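Long-range contact in Two-component insecticidal protein 16 kDa unit (Alcaligenes faecalis, PDB 5V3S), which is the 16 kDa aegerolysin-family unit of a two-component insecticidal toxin that kills corn rootworm, probably by a mechanism similar to that of Cry34Ab1/Cry35Ab1: residues 14-19 with 75-80. Sequence-based numbering, arbitrary orientation.
Sequences RAYAQW and GRENAS
Gly-75 N donates a backbone hydrogen bond to Gln-18 O, 3.2 Å away, with an N-H...O angle of 145°. The CA of Gly-75 also lies 3.1 Å from Ala-15 O, in a CA-H...O contact. Gly-75 has no side chain, and this allows the close approach of its CA to the carbonyl. The methyl of Ala-15 points at the loop and rests on its backbone, with CB 3.4 Å from Arg-76 O. Beside it, Tyr-16 turns the edge of its ring to the loop. CD1 lies near Gly-75 O, and CE1 is 3.5 Å from Glu-77 OE1. This oxygen is close to the ring plane, while the carboxylate stands almost perpendicular to it (89°). The Glu-77 chain bends at chi2 (-73°), which swings CD back from an extended course. Lys-42 links the two side chains: it forms a salt bridge with Glu-77 OE1 and a hydrogen bond with Tyr-16 OH. Asp-50 OD1 is also hydrogen-bonded to this hydroxyl. At the more exposed side, Arg-14 NH2 lies 3.4 Å from Asn-78 OD1, which sits at the edge of the guanidinium. The loop is braced from within by a nearly straight bond from Arg-76 N to Ser-80 OG (3.0 Å). Ser-80 OG is also hydrogen-bonded to Gly-82 O. The loop leads from one sheet to the other, beside the entry to strand 19-27. The contact thus joins helix 10-16 and the turn after it to the loop between strands 68-74 and 83-91, at one end of the two-sheet beta-sandwich of the aegerolysin fold.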
loop_
_atom_site.group_PDB
_atom_site.type_symbol
_atom_site.label_atom_id
_atom_site.label_comp_id
_atom_site.label_asym_id
_atom_site.label_seq_id
_atom_site.Cartn_x
_atom_site.Cartn_y
_atom_site.Cartn_z
ATOM N N ARG A 14 13.954 7.546 -16.181
ATOM C CA ARG A 14 14.673 6.422 -15.580
ATOM C C ARG A 14 14.128 6.021 -14.211
ATOM O O ARG A 14 13.627 4.930 -14.037
ATOM C CB ARG A 14 16.153 6.799 -15.454
ATOM C CG ARG A 14 17.060 5.820 -14.730
ATOM C CD ARG A 14 18.530 6.244 -14.868
ATOM N NE ARG A 14 18.897 7.386 -14.021
ATOM C CZ ARG A 14 19.147 8.641 -14.424
ATOM N NH1 ARG A 14 19.098 9.003 -15.712
ATOM N NH2 ARG A 14 19.464 9.560 -13.510
ATOM N N ALA A 15 14.257 6.927 -13.253
ATOM C CA ALA A 15 13.749 6.761 -11.893
ATOM C C ALA A 15 12.268 6.370 -11.818
ATOM O O ALA A 15 11.849 5.691 -10.873
ATOM C CB ALA A 15 13.999 8.046 -11.111
ATOM N N TYR A 16 11.479 6.792 -12.796
ATOM C CA TYR A 16 10.019 6.574 -12.765
ATOM C C TYR A 16 9.693 5.192 -13.272
ATOM O O TYR A 16 8.556 4.713 -13.137
ATOM C CB TYR A 16 9.252 7.616 -13.587
ATOM C CG TYR A 16 9.112 8.976 -12.969
ATOM C CD1 TYR A 16 9.791 9.305 -11.820
ATOM C CD2 TYR A 16 8.279 9.941 -13.538
ATOM C CE1 TYR A 16 9.675 10.567 -11.278
ATOM C CE2 TYR A 16 8.206 11.216 -13.010
ATOM C CZ TYR A 16 8.877 11.500 -11.874
ATOM O OH TYR A 16 8.798 12.747 -11.322
ATOM N N ALA A 17 10.703 4.534 -13.835
ATOM C CA ALA A 17 10.515 3.223 -14.393
ATOM C C ALA A 17 10.258 2.160 -13.324
ATOM O O ALA A 17 9.804 1.087 -13.654
ATOM C CB ALA A 17 11.719 2.857 -15.245
ATOM N N GLN A 18 10.620 2.432 -12.070
ATOM C CA GLN A 18 10.231 1.566 -10.926
ATOM C C GLN A 18 9.104 2.280 -10.175
ATOM O O GLN A 18 9.240 3.432 -9.754
ATOM C CB GLN A 18 11.431 1.295 -10.038
ATOM C CG GLN A 18 11.114 0.450 -8.818
ATOM C CD GLN A 18 10.442 -0.865 -9.214
ATOM O OE1 GLN A 18 9.314 -0.877 -9.702
ATOM N NE2 GLN A 18 11.205 -1.947 -9.152
ATOM N N TRP A 19 7.935 1.638 -10.108
ATOM C CA TRP A 19 6.778 2.334 -9.608
ATOM C C TRP A 19 5.802 1.266 -9.119
ATOM O O TRP A 19 5.876 0.077 -9.516
ATOM C CB TRP A 19 6.105 3.209 -10.657
ATOM C CG TRP A 19 5.552 2.386 -11.795
ATOM C CD1 TRP A 19 6.247 1.956 -12.904
ATOM C CD2 TRP A 19 4.208 1.872 -11.936
ATOM N NE1 TRP A 19 5.422 1.213 -13.713
ATOM C CE2 TRP A 19 4.168 1.138 -13.142
ATOM C CE3 TRP A 19 3.064 1.920 -11.139
ATOM C CZ2 TRP A 19 3.016 0.497 -13.594
ATOM C CZ3 TRP A 19 1.886 1.292 -11.601
ATOM C CH2 TRP A 19 1.867 0.583 -12.801
ATOM N N GLY A 75 10.391 5.883 -8.069
ATOM C CA GLY A 75 11.707 6.423 -7.821
ATOM C C GLY A 75 11.767 7.922 -7.824
ATOM O O GLY A 75 10.988 8.603 -8.483
ATOM N N ARG A 76 12.755 8.453 -7.104
ATOM C CA ARG A 76 13.040 9.881 -7.019
ATOM C C ARG A 76 13.979 10.252 -8.165
ATOM O O ARG A 76 15.043 9.668 -8.347
ATOM C CB ARG A 76 13.713 10.245 -5.666
ATOM C CG ARG A 76 13.761 11.737 -5.476
ATOM C CD ARG A 76 14.212 12.103 -4.115
ATOM N NE ARG A 76 13.188 11.772 -3.116
ATOM C CZ ARG A 76 12.095 12.505 -2.938
ATOM N NH1 ARG A 76 11.871 13.566 -3.637
ATOM N NH2 ARG A 76 11.234 12.186 -1.941
ATOM N N GLU A 77 13.512 11.182 -8.988
ATOM C CA GLU A 77 14.338 11.841 -9.999
ATOM C C GLU A 77 15.769 12.192 -9.509
ATOM O O GLU A 77 15.943 12.939 -8.547
ATOM C CB GLU A 77 13.592 13.090 -10.532
ATOM C CG GLU A 77 13.104 14.059 -9.451
ATOM C CD GLU A 77 11.900 13.564 -8.640
ATOM O OE1 GLU A 77 11.356 12.508 -8.960
ATOM O OE2 GLU A 77 11.491 14.237 -7.677
ATOM N N ASN A 78 16.775 11.662 -10.208
ATOM C CA ASN A 78 18.215 11.859 -9.917
ATOM C C ASN A 78 18.602 11.553 -8.503
ATOM O O ASN A 78 19.254 12.356 -7.830
ATOM C CB ASN A 78 18.683 13.277 -10.254
ATOM C CG ASN A 78 19.265 13.367 -11.638
ATOM O OD1 ASN A 78 20.102 12.546 -12.021
ATOM N ND2 ASN A 78 18.832 14.362 -12.401
ATOM N N ALA A 79 18.205 10.379 -8.056
ATOM C CA ALA A 79 18.511 9.989 -6.715
ATOM C C ALA A 79 18.313 8.502 -6.581
ATOM O O ALA A 79 19.265 7.722 -6.794
ATOM C CB ALA A 79 17.647 10.768 -5.722
ATOM N N SER A 80 17.066 8.097 -6.314
ATOM C CA SER A 80 16.843 6.850 -5.589
ATOM C C SER A 80 16.918 5.542 -6.362
ATOM O O SER A 80 16.515 5.417 -7.534
ATOM C CB SER A 80 15.518 6.887 -4.814
ATOM O OG SER A 80 14.467 6.454 -5.608
#